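Local coordinates for protein superoxide dismutase [Mn/Fe] (Aeropyrum pernix, PDB 3AK2) that catalyses the dismutation of superoxide to oxygen and hydrogen peroxide at a single metal centre that works with either manganese or iron, at residues Phe111-Val125 with Arg179-Trp192. Numbering follows the deposited sequence.
Sequences FEKFKALFSAAAKTV and RGSYVENWWNVVNW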
loop_
_atom_site.group_PDB
_atom_site.type_symbol
_atom_site.label_atom_id
_atom_site.label_comp_id
_atom_site.label_asym_id
_atom_site.label_seq_id
_atom_site.Cartn_x
_atom_site.Cartn_y
_atom_site.Cartn_z
ATOM N N PHE A 111 22.253 -24.275 -1.971
ATOM C CA PHE A 111 22.175 -23.196 -2.952
ATOM C C PHE A 111 21.025 -23.320 -3.948
ATOM O O PHE A 111 20.366 -22.327 -4.250
ATOM C CB PHE A 111 23.501 -23.002 -3.696
ATOM C CG PHE A 111 23.463 -21.863 -4.671
ATOM C CD1 PHE A 111 23.476 -20.551 -4.213
ATOM C CD2 PHE A 111 23.364 -22.094 -6.039
ATOM C CE1 PHE A 111 23.418 -19.487 -5.099
ATOM C CE2 PHE A 111 23.305 -21.033 -6.935
ATOM C CZ PHE A 111 23.332 -19.728 -6.462
ATOM N N GLU A 112 20.780 -24.520 -4.463
ATOM C CA GLU A 112 19.711 -24.693 -5.446
ATOM C C GLU A 112 18.321 -24.417 -4.863
ATOM O O GLU A 112 17.487 -23.789 -5.518
ATOM C CB GLU A 112 19.775 -26.069 -6.123
ATOM C CG GLU A 112 21.023 -26.292 -6.987
ATOM C CD GLU A 112 21.208 -25.251 -8.092
ATOM O OE1 GLU A 112 20.208 -24.830 -8.717
ATOM O OE2 GLU A 112 22.367 -24.859 -8.342
ATOM N N LYS A 113 18.081 -24.871 -3.636
ATOM C CA LYS A 113 16.819 -24.583 -2.951
ATOM C C LYS A 113 16.658 -23.081 -2.695
ATOM O O LYS A 113 15.580 -22.522 -2.921
ATOM C CB LYS A 113 16.697 -25.378 -1.649
ATOM C CG LYS A 113 16.359 -26.857 -1.842
ATOM C CD LYS A 113 16.174 -27.567 -0.502
ATOM C CE LYS A 113 15.884 -29.056 -0.683
ATOM N NZ LYS A 113 14.608 -29.291 -1.415
ATOM N N PHE A 114 17.735 -22.435 -2.244
ATOM C CA PHE A 114 17.748 -20.980 -2.059
ATOM C C PHE A 114 17.471 -20.245 -3.370
ATOM O O PHE A 114 16.643 -19.332 -3.417
ATOM C CB PHE A 114 19.086 -20.508 -1.477
ATOM C CG PHE A 114 19.408 -19.068 -1.791
ATOM C CD1 PHE A 114 18.849 -18.035 -1.041
ATOM C CD2 PHE A 114 20.244 -18.744 -2.857
ATOM C CE1 PHE A 114 19.126 -16.706 -1.344
ATOM C CE2 PHE A 114 20.521 -17.419 -3.167
ATOM C CZ PHE A 114 19.965 -16.399 -2.405
ATOM N N LYS A 115 18.179 -20.636 -4.428
ATOM C CA LYS A 115 18.066 -19.975 -5.721
ATOM C C LYS A 115 16.637 -20.059 -6.251
ATOM O O LYS A 115 16.089 -19.069 -6.744
ATOM C CB LYS A 115 19.050 -20.589 -6.722
ATOM C CG LYS A 115 19.003 -19.954 -8.094
ATOM C CD LYS A 115 20.064 -20.528 -9.014
ATOM C CE LYS A 115 19.915 -19.978 -10.416
ATOM N NZ LYS A 115 20.951 -20.525 -11.334
ATOM N N ALA A 116 16.030 -21.236 -6.134
ATOM C CA ALA A 116 14.658 -21.429 -6.581
ATOM C C ALA A 116 13.687 -20.531 -5.813
ATOM O O ALA A 116 12.777 -19.951 -6.403
ATOM C CB ALA A 116 14.257 -22.896 -6.452
ATOM N N LEU A 117 13.886 -20.409 -4.504
ATOM C CA LEU A 117 12.991 -19.600 -3.679
ATOM C C LEU A 117 13.173 -18.111 -3.951
ATOM O O LEU A 117 12.195 -17.379 -4.115
ATOM C CB LEU A 117 13.188 -19.905 -2.191
ATOM C CG LEU A 117 12.294 -19.140 -1.205
ATOM C CD1 LEU A 117 10.816 -19.370 -1.497
ATOM C CD2 LEU A 117 12.612 -19.521 0.228
ATOM N N PHE A 118 14.427 -17.674 -4.003
ATOM C CA PHE A 118 14.737 -16.283 -4.310
ATOM C C PHE A 118 14.206 -15.908 -5.691
ATOM O O PHE A 118 13.613 -14.841 -5.861
ATOM C CB PHE A 118 16.243 -16.026 -4.203
ATOM C CG PHE A 118 16.622 -14.571 -4.305
ATOM C CD1 PHE A 118 16.779 -13.798 -3.158
ATOM C CD2 PHE A 118 16.827 -13.976 -5.545
ATOM C CE1 PHE A 118 17.132 -12.451 -3.252
ATOM C CE2 PHE A 118 17.177 -12.638 -5.644
ATOM C CZ PHE A 118 17.330 -11.875 -4.497
ATOM N N SER A 119 14.404 -16.786 -6.673
ATOM C CA SER A 119 13.896 -16.541 -8.021
ATOM C C SER A 119 12.379 -16.428 -8.043
ATOM O O SER A 119 11.836 -15.562 -8.726
ATOM C CB SER A 119 14.353 -17.628 -8.992
ATOM O OG SER A 119 15.753 -17.553 -9.187
ATOM N N ALA A 120 11.700 -17.290 -7.289
ATOM C CA ALA A 120 10.241 -17.244 -7.205
ATOM C C ALA A 120 9.779 -15.948 -6.547
ATOM O O ALA A 120 8.830 -15.312 -7.012
ATOM C CB ALA A 120 9.703 -18.450 -6.448
ATOM N N ALA A 121 10.454 -15.552 -5.471
ATOM C CA ALA A 121 10.145 -14.279 -4.815
ATOM C C ALA A 121 10.280 -13.106 -5.790
ATOM O O ALA A 121 9.398 -12.251 -5.863
ATOM C CB ALA A 121 11.026 -14.075 -3.599
ATOM N N ALA A 122 11.372 -13.078 -6.552
ATOM C CA ALA A 122 11.604 -12.000 -7.517
ATOM C C ALA A 122 10.580 -11.993 -8.652
ATOM O O ALA A 122 10.036 -10.945 -9.010
ATOM C CB ALA A 122 13.012 -12.095 -8.078
ATOM N N LYS A 123 10.318 -13.168 -9.213
ATOM C CA LYS A 123 9.416 -13.280 -10.353
ATOM C C LYS A 123 7.990 -12.871 -10.016
ATOM O O LYS A 123 7.285 -12.303 -10.858
ATOM C CB LYS A 123 9.435 -14.701 -10.922
ATOM C CG LYS A 123 10.696 -15.016 -11.707
ATOM C CD LYS A 123 10.719 -16.465 -12.160
ATOM C CE LYS A 123 12.125 -16.897 -12.544
ATOM N NZ LYS A 123 12.178 -18.342 -12.912
ATOM N N THR A 124 7.574 -13.149 -8.783
ATOM C CA THR A 124 6.175 -12.968 -8.399
ATOM C C THR A 124 5.889 -11.676 -7.625
ATOM O O THR A 124 4.827 -11.540 -7.018
ATOM C CB THR A 124 5.641 -14.183 -7.615
ATOM O OG1 THR A 124 6.376 -14.335 -6.392
ATOM C CG2 THR A 124 5.728 -15.473 -8.460
ATOM N N VAL A 125 6.820 -10.727 -7.650
ATOM C CA VAL A 125 6.529 -9.399 -7.114
ATOM C C VAL A 125 5.341 -8.849 -7.898
ATOM O O VAL A 125 5.326 -8.879 -9.131
ATOM C CB VAL A 125 7.739 -8.450 -7.213
ATOM C CG1 VAL A 125 7.333 -7.028 -6.870
ATOM C CG2 VAL A 125 8.850 -8.914 -6.279
ATOM N N ARG A 179 9.869 -11.143 -17.486
ATOM C CA ARG A 179 10.613 -10.944 -16.250
ATOM C C ARG A 179 11.314 -12.226 -15.796
ATOM O O ARG A 179 12.414 -12.174 -15.241
ATOM C CB ARG A 179 9.676 -10.448 -15.148
ATOM C CG ARG A 179 10.378 -10.185 -13.830
ATOM C CD ARG A 179 9.375 -10.062 -12.718
ATOM N NE ARG A 179 8.861 -8.706 -12.603
ATOM C CZ ARG A 179 7.916 -8.338 -11.744
ATOM N NH1 ARG A 179 7.356 -9.234 -10.942
ATOM N NH2 ARG A 179 7.529 -7.072 -11.703
ATOM N N GLY A 180 10.672 -13.371 -16.029
ATOM C CA GLY A 180 11.229 -14.665 -15.634
ATOM C C GLY A 180 12.602 -14.923 -16.231
ATOM O O GLY A 180 13.527 -15.349 -15.532
ATOM N N SER A 181 12.735 -14.647 -17.527
ATOM C CA SER A 181 14.016 -14.802 -18.214
ATOM C C SER A 181 15.057 -13.825 -17.668
ATOM O O SER A 181 16.219 -14.186 -17.503
ATOM C CB SER A 181 13.850 -14.619 -19.721
ATOM O OG SER A 181 15.092 -14.748 -20.385
ATOM N N TYR A 182 14.633 -12.598 -17.370
ATOM C CA TYR A 182 15.522 -11.620 -16.748
ATOM C C TYR A 182 16.093 -12.123 -15.426
ATOM O O TYR A 182 17.305 -12.063 -15.212
ATOM C CB TYR A 182 14.803 -10.285 -16.549
ATOM C CG TYR A 182 15.442 -9.354 -15.539
ATOM C CD1 TYR A 182 16.695 -8.786 -15.771
ATOM C CD2 TYR A 182 14.773 -9.018 -14.363
ATOM C CE1 TYR A 182 17.276 -7.921 -14.847
ATOM C CE2 TYR A 182 15.340 -8.150 -13.433
ATOM C CZ TYR A 182 16.589 -7.601 -13.684
ATOM O OH TYR A 182 17.168 -6.734 -12.780
ATOM N N VAL A 183 15.218 -12.621 -14.552
ATOM C CA VAL A 183 15.627 -13.106 -13.233
ATOM C C VAL A 183 16.603 -14.276 -13.359
ATOM O O VAL A 183 17.615 -14.326 -12.657
ATOM C CB VAL A 183 14.401 -13.501 -12.373
ATOM C CG1 VAL A 183 14.823 -14.203 -11.083
ATOM C CG2 VAL A 183 13.542 -12.273 -12.068
ATOM N N GLU A 184 16.303 -15.202 -14.267
ATOM C CA GLU A 184 17.179 -16.347 -14.506
ATOM C C GLU A 184 18.570 -15.907 -14.971
ATOM O O GLU A 184 19.587 -16.431 -14.509
ATOM C CB GLU A 184 16.549 -17.310 -15.518
ATOM C CG GLU A 184 15.340 -18.083 -14.982
ATOM C CD GLU A 184 15.678 -18.987 -13.804
ATOM O OE1 GLU A 184 16.772 -19.593 -13.798
ATOM O OE2 GLU A 184 14.840 -19.099 -12.886
ATOM N N ASN A 185 18.601 -14.930 -15.870
ATOM C CA ASN A 185 19.856 -14.405 -16.400
ATOM C C ASN A 185 20.660 -13.584 -15.393
ATOM O O ASN A 185 21.891 -13.587 -15.422
ATOM C CB ASN A 185 19.601 -13.597 -17.671
ATOM C CG ASN A 185 19.564 -14.467 -18.907
ATOM O OD1 ASN A 185 20.603 -14.901 -19.399
ATOM N ND2 ASN A 185 18.366 -14.723 -19.419
ATOM N N TRP A 186 19.958 -12.900 -14.495
ATOM C CA TRP A 186 20.588 -12.046 -13.487
ATOM C C TRP A 186 21.578 -12.799 -12.593
ATOM O O TRP A 186 22.586 -12.236 -12.165
ATOM C CB TRP A 186 19.503 -11.348 -12.660
ATOM C CG TRP A 186 19.971 -10.630 -11.427
ATOM C CD1 TRP A 186 20.455 -9.355 -11.350
ATOM C CD2 TRP A 186 19.963 -11.142 -10.091
ATOM N NE1 TRP A 186 20.756 -9.045 -10.044
ATOM C CE2 TRP A 186 20.465 -10.123 -9.251
ATOM C CE3 TRP A 186 19.582 -12.364 -9.521
ATOM C CZ2 TRP A 186 20.594 -10.290 -7.868
ATOM C CZ3 TRP A 186 19.710 -12.528 -8.149
ATOM C CH2 TRP A 186 20.209 -11.493 -7.338
ATOM N N TRP A 187 21.311 -14.079 -12.336
ATOM C CA TRP A 187 22.220 -14.894 -11.529
ATOM C C TRP A 187 23.648 -14.913 -12.071
ATOM O O TRP A 187 24.600 -15.050 -11.308
ATOM C CB TRP A 187 21.693 -16.323 -11.393
ATOM C CG TRP A 187 20.447 -16.388 -10.581
ATOM C CD1 TRP A 187 19.171 -16.513 -11.047
ATOM C CD2 TRP A 187 20.349 -16.298 -9.157
ATOM N NE1 TRP A 187 18.281 -16.515 -9.999
ATOM C CE2 TRP A 187 18.979 -16.389 -8.827
ATOM C CE3 TRP A 187 21.288 -16.156 -8.125
ATOM C CZ2 TRP A 187 18.522 -16.338 -7.505
ATOM C CZ3 TRP A 187 20.832 -16.107 -6.812
ATOM C CH2 TRP A 187 19.460 -16.202 -6.516
ATOM N N ASN A 188 23.786 -14.747 -13.384
ATOM C CA ASN A 188 25.098 -14.775 -14.031
ATOM C C ASN A 188 25.970 -13.553 -13.764
ATOM O O ASN A 188 27.156 -13.547 -14.105
ATOM C CB ASN A 188 24.933 -14.996 -15.531
ATOM C CG ASN A 188 24.302 -16.328 -15.847
ATOM O OD1 ASN A 188 24.878 -17.379 -15.568
ATOM N ND2 ASN A 188 23.107 -16.295 -16.422
ATOM N N VAL A 189 25.388 -12.524 -13.145
ATOM C CA VAL A 189 26.145 -11.319 -12.790
ATOM C C VAL A 189 26.160 -11.003 -11.285
ATOM O O VAL A 189 26.661 -9.958 -10.877
ATOM C CB VAL A 189 25.690 -10.062 -13.603
ATOM C CG1 VAL A 189 25.918 -10.264 -15.102
ATOM C CG2 VAL A 189 24.230 -9.703 -13.312
ATOM N N VAL A 190 25.635 -11.908 -10.461
ATOM C CA VAL A 190 25.641 -11.694 -9.009
ATOM C C VAL A 190 27.071 -11.670 -8.473
ATOM O O VAL A 190 27.861 -12.579 -8.738
ATOM C CB VAL A 190 24.808 -12.751 -8.248
ATOM C CG1 VAL A 190 25.001 -12.613 -6.738
ATOM C CG2 VAL A 190 23.341 -12.623 -8.607
ATOM N N ASN A 191 27.392 -10.614 -7.734
ATOM C CA ASN A 191 28.703 -10.440 -7.132
ATOM C C ASN A 191 28.723 -11.029 -5.725
ATOM O O ASN A 191 28.481 -10.329 -4.737
ATOM C CB ASN A 191 29.052 -8.949 -7.107
ATOM C CG ASN A 191 30.454 -8.673 -6.606
ATOM O OD1 ASN A 191 31.227 -9.590 -6.316
ATOM N ND2 ASN A 191 30.794 -7.395 -6.507
ATOM N N TRP A 192 29.011 -12.325 -5.632
ATOM C CA TRP A 192 28.977 -13.006 -4.339
ATOM C C TRP A 192 30.014 -12.476 -3.353
ATOM O O TRP A 192 29.811 -12.553 -2.142
ATOM C CB TRP A 192 29.069 -14.525 -4.507
ATOM C CG TRP A 192 27.826 -15.098 -5.099
ATOM C CD1 TRP A 192 27.686 -15.637 -6.343
ATOM C CD2 TRP A 192 26.527 -15.148 -4.490
ATOM N NE1 TRP A 192 26.388 -16.035 -6.543
ATOM C CE2 TRP A 192 25.654 -15.748 -5.422
ATOM C CE3 TRP A 192 26.020 -14.756 -3.243
ATOM C CZ2 TRP A 192 24.299 -15.968 -5.147
ATOM C CZ3 TRP A 192 24.671 -14.970 -2.973
ATOM C CH2 TRP A 192 23.829 -15.572 -3.921
HETATM O O HOH W 1 19.911 -19.031 -13.834
#
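Trp187, in the short 3-10 segment 187-188 next to helix 179-186, is sandwiched against Lys115 of helix 111-123, which runs roughly counter to helix 179-186 in the C-terminal domain of this Fe/Mn superoxide dismutase. The extended Lys115 chain slides over one indole face, CE making a CH-pi contact 3.6 Å from the centroid of the five-membered ring and NZ an off-centre cation-pi one; Trp186 CZ3 sits over the opposite face. At the rim, Trp187 NE1 donates to Ser119 OG (2.9 Å, bent to 139°), which itself donates to Lys115 O. Phe118 brings CD2 to 3.5 Å from Trp187 CZ2, the two rings meeting obliquely, and lies almost parallel to Trp186, barely overlapping it; Phe114 completes the cluster, and Ile164 of strand 159-165 packs against Phe118 and Trp186. An alanine in place of Trp187 would probably open a gap between Lys115 and Trp186 and leave Ser119 OG without its indole donor.

On the solvent side, Lys123 NZ bridges to the anti lone pair of Glu184 OE2 at 2.8 Å, while a water links Lys115 NZ to Glu184 O and OE1. Separately, at the C-terminal end of helix 111-123, Arg179 NH1 grips Val125 O in the carbonyl plane (2.7 Å, 166°) and Lys123 O from above its plane. The chemistry thus implies a close-packed aromatic core with one directional N-H bond at its margin, a watered ionic edge, and an arginine that probably helps hold the chain leaving the helix.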